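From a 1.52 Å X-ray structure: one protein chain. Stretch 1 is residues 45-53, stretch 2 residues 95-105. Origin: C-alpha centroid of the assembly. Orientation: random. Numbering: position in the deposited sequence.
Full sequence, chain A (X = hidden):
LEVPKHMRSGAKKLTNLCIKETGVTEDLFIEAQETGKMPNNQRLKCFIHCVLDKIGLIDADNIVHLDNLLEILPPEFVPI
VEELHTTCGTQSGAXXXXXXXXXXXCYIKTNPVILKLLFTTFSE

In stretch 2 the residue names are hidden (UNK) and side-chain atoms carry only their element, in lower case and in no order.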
# COMPACT_ATOMS: atom_id res chain seq x y z
N LYS A 45 4.36 8.51 -0.07
CA LYS A 45 2.91 8.47 0.02
C LYS A 45 2.31 8.28 -1.36
O LYS A 45 1.37 7.48 -1.54
CB LYS A 45 2.38 9.79 0.64
CG LYS A 45 2.97 10.12 2.01
CD LYS A 45 2.22 11.31 2.61
CE LYS A 45 2.89 11.61 3.89
NZ LYS A 45 2.34 12.95 4.34
N CYS A 46 2.83 8.99 -2.34
CA CYS A 46 2.25 8.90 -3.67
C CYS A 46 2.60 7.60 -4.36
O CYS A 46 1.78 7.11 -5.15
CB CYS A 46 2.68 10.07 -4.51
SG CYS A 46 1.91 11.62 -3.98
N PHE A 47 3.78 7.03 -4.10
CA PHE A 47 4.05 5.67 -4.58
C PHE A 47 3.01 4.70 -4.06
O PHE A 47 2.53 3.84 -4.80
CB PHE A 47 5.46 5.25 -4.14
CG PHE A 47 5.76 3.82 -4.44
CD1 PHE A 47 6.17 3.46 -5.71
CD2 PHE A 47 5.63 2.86 -3.45
CE1 PHE A 47 6.40 2.10 -5.98
CE2 PHE A 47 5.85 1.49 -3.71
CZ PHE A 47 6.26 1.13 -5.00
N ILE A 48 2.72 4.75 -2.75
CA ILE A 48 1.75 3.83 -2.17
C ILE A 48 0.39 4.04 -2.82
O ILE A 48 -0.27 3.07 -3.22
CB ILE A 48 1.71 4.01 -0.64
CG1 ILE A 48 3.06 3.68 -0.05
CG2 ILE A 48 0.63 3.10 -0.07
CD1 ILE A 48 3.16 3.94 1.41
N HIS A 49 -0.01 5.30 -3.02
CA HIS A 49 -1.26 5.54 -3.73
C HIS A 49 -1.23 4.95 -5.13
O HIS A 49 -2.21 4.34 -5.57
CB HIS A 49 -1.55 7.04 -3.80
CG HIS A 49 -2.77 7.36 -4.57
ND1 HIS A 49 -2.73 7.61 -5.93
CD2 HIS A 49 -4.07 7.41 -4.21
CE1 HIS A 49 -3.97 7.80 -6.36
NE2 HIS A 49 -4.79 7.72 -5.33
N CYS A 50 -0.11 5.11 -5.83
CA CYS A 50 0.05 4.61 -7.21
C CYS A 50 -0.17 3.11 -7.26
O CYS A 50 -0.87 2.61 -8.15
CB CYS A 50 1.46 4.99 -7.68
SG CYS A 50 1.79 4.52 -9.47
N VAL A 51 0.43 2.39 -6.31
CA VAL A 51 0.29 0.94 -6.27
C VAL A 51 -1.16 0.56 -6.03
O VAL A 51 -1.72 -0.26 -6.76
CB VAL A 51 1.23 0.34 -5.23
CG1 VAL A 51 0.94 -1.17 -5.00
CG2 VAL A 51 2.70 0.57 -5.62
N LEU A 52 -1.80 1.16 -5.02
CA LEU A 52 -3.21 0.86 -4.75
C LEU A 52 -4.08 1.14 -5.96
O LEU A 52 -5.02 0.38 -6.26
CB LEU A 52 -3.71 1.67 -3.55
CG LEU A 52 -3.09 1.28 -2.23
CD1 LEU A 52 -3.64 2.22 -1.16
CD2 LEU A 52 -3.38 -0.17 -1.81
N ASP A 53 -3.79 2.23 -6.66
CA ASP A 53 -4.61 2.62 -7.80
C ASP A 53 -4.42 1.65 -8.96
O ASP A 53 -5.40 1.27 -9.61
CB ASP A 53 -4.26 4.05 -8.21
CG ASP A 53 -5.00 4.48 -9.46
OD1 ASP A 53 -6.18 4.84 -9.35
OD2 ASP A 53 -4.40 4.43 -10.55
N UNK A 95 -5.89 14.16 0.68
CA UNK A 95 -5.93 13.81 -0.73
C UNK A 95 -5.66 12.32 -0.84
O UNK A 95 -5.63 11.61 0.17
c UNK A 95 -3.51 14.56 -1.01
o UNK A 95 -3.04 13.44 -0.73
c UNK A 95 -4.93 14.64 -1.55
o UNK A 95 -2.86 15.62 -0.85
N UNK A 96 -5.44 11.85 -2.07
CA UNK A 96 -5.30 10.41 -2.27
C UNK A 96 -4.01 9.87 -1.69
O UNK A 96 -3.99 8.76 -1.13
N UNK A 97 -2.91 10.61 -1.84
CA UNK A 97 -1.63 10.13 -1.33
C UNK A 97 -1.66 10.06 0.18
O UNK A 97 -1.19 9.06 0.75
c UNK A 97 -0.44 10.98 -1.79
s UNK A 97 -0.13 11.17 -3.63
N UNK A 98 -2.22 11.07 0.86
CA UNK A 98 -2.33 11.01 2.32
C UNK A 98 -3.23 9.86 2.76
O UNK A 98 -2.89 9.13 3.71
c UNK A 98 -2.19 13.57 2.50
o UNK A 98 -0.41 12.92 3.96
o UNK A 98 0.01 14.46 2.43
c UNK A 98 -2.90 12.31 2.91
c UNK A 98 -0.77 13.65 3.00
N UNK A 99 -4.39 9.67 2.12
CA UNK A 99 -5.24 8.53 2.44
C UNK A 99 -4.50 7.21 2.25
O UNK A 99 -4.59 6.32 3.11
c UNK A 99 -6.51 8.52 1.59
c UNK A 99 -7.40 7.36 1.95
o UNK A 99 -7.23 9.73 1.82
N UNK A 100 -3.79 7.04 1.13
CA UNK A 100 -3.06 5.79 0.94
C UNK A 100 -2.07 5.56 2.07
O UNK A 100 -1.93 4.43 2.58
c UNK A 100 -2.33 5.80 -0.40
N UNK A 101 -1.37 6.62 2.48
CA UNK A 101 -0.34 6.52 3.51
C UNK A 101 -0.95 6.18 4.85
O UNK A 101 -0.48 5.24 5.53
c UNK A 101 2.83 7.27 4.05
c UNK A 101 0.42 7.83 3.61
c UNK A 101 4.00 7.33 4.86
c UNK A 101 1.58 8.35 5.77
c UNK A 101 2.71 8.36 6.59
c UNK A 101 1.63 7.80 4.51
c UNK A 101 3.89 7.84 6.13
N UNK A 102 -1.97 6.94 5.27
CA UNK A 102 -2.62 6.69 6.56
C UNK A 102 -3.24 5.29 6.61
O UNK A 102 -3.17 4.61 7.65
c UNK A 102 -2.35 9.26 8.30
c UNK A 102 -4.31 10.12 6.95
c UNK A 102 -3.12 9.16 7.00
c UNK A 102 -3.68 7.75 6.82
N UNK A 103 -3.88 4.87 5.51
CA UNK A 103 -4.48 3.54 5.49
C UNK A 103 -3.40 2.48 5.59
O UNK A 103 -3.55 1.51 6.34
o UNK A 103 -6.34 4.42 4.22
c UNK A 103 -6.06 2.02 4.23
c UNK A 103 -5.34 3.37 4.23
N UNK A 104 -2.26 2.69 4.91
CA UNK A 104 -1.19 1.70 4.96
C UNK A 104 -0.52 1.68 6.33
O UNK A 104 -0.11 0.59 6.78
c UNK A 104 0.98 1.00 3.93
o UNK A 104 -0.83 1.79 2.59
c UNK A 104 -0.18 1.97 3.84
N UNK A 105 -0.46 2.83 7.01
CA UNK A 105 0.02 2.83 8.39
C UNK A 105 -0.85 1.94 9.24
O UNK A 105 -0.34 1.18 10.09
c UNK A 105 1.23 5.03 8.49
c UNK A 105 1.32 6.38 9.15
o UNK A 105 0.30 7.10 9.17
o UNK A 105 2.41 6.70 9.67
c UNK A 105 0.04 4.25 8.96

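Position 95 carries two side-chain carbons, the second bearing two oxygens: a carboxylate on a short stem, hence Asp95. It touches nothing on stretch 1. Its OD1 accepts from the backbone N of position 98 at 3.0 Å, with an N-H...acceptor angle of 172°, which caps the helix that follows.

Position 96 has no side-chain atoms and is Gly96. Its O lies 3.4 Å from His49 CD2, and an ideal CB built here would fall 2.9 Å from His49 NE2, a clash, so the imidazole occupies space that a side chain would need.

Position 97 has one carbon and then one sulfur. The sulfur is 2.1 Å from Cys46 SG, a covalent distance, so this is Cys97; the disulfide has a chi3 of 101°.

Position 98 has three carbons in a row, the third carrying two oxygens: Glu98. Its CA-to-CB bond points away from stretch 1, yet chi1 and chi2, both m, bring the carboxylate back, and Lys45 NZ donates to Glu98 OE2 at 2.8 Å in a salt bridge.

Position 99 has a carbon bearing one oxygen and one carbon, the pattern of Thr99. It makes no contact across the interface; its OG1 donates to Asp95 O at 3.0 Å.

Position 100 has a single carbon, Ala100. Its CB sits 3.5 Å from His49 CA and 3.9 Å from Leu52 CD1, and 4.0 Å from Ile48 CG2.

Position 101 has one carbon leading to a six-carbon ring without oxygen: Phe101. Lys45 CE lies 4.0 Å from the centroid of the Phe101 ring and 13° off its normal, a CH-pi contact over the face.

Position 102 has four carbons forked at the second, Leu102, out of reach of stretch 1.

Position 103 repeats the oxygen-and-carbon branch: Thr103, whose OG1 donates to Thr99 O at 2.8 Å.

Position 104 has the same branch and is Thr104. Its OG1 donates to Ala100 O at 2.9 Å and approaches Ile48 CG2 at 3.3 Å.

Position 105 has three carbons ending in two oxygens, Glu105, out of reach.

The helices cross almost perpendicularly, at 87°, with axes 7.6 Å apart at closest approach. The backbones come close at two points: the CA atoms of Cys46 and Cys97 are 4.7 Å apart, those of His49 and Ala100 5.0 Å. The disulfide fixes the crossing covalently, Ala100 packs among Ile48, His49 and Leu52, and Lys45 runs its aliphatic chain over Phe101 before its ammonium meets Glu98. Together the stretches bury 575 Å².

Stretch 2 95-105: DGCETAFLTTE
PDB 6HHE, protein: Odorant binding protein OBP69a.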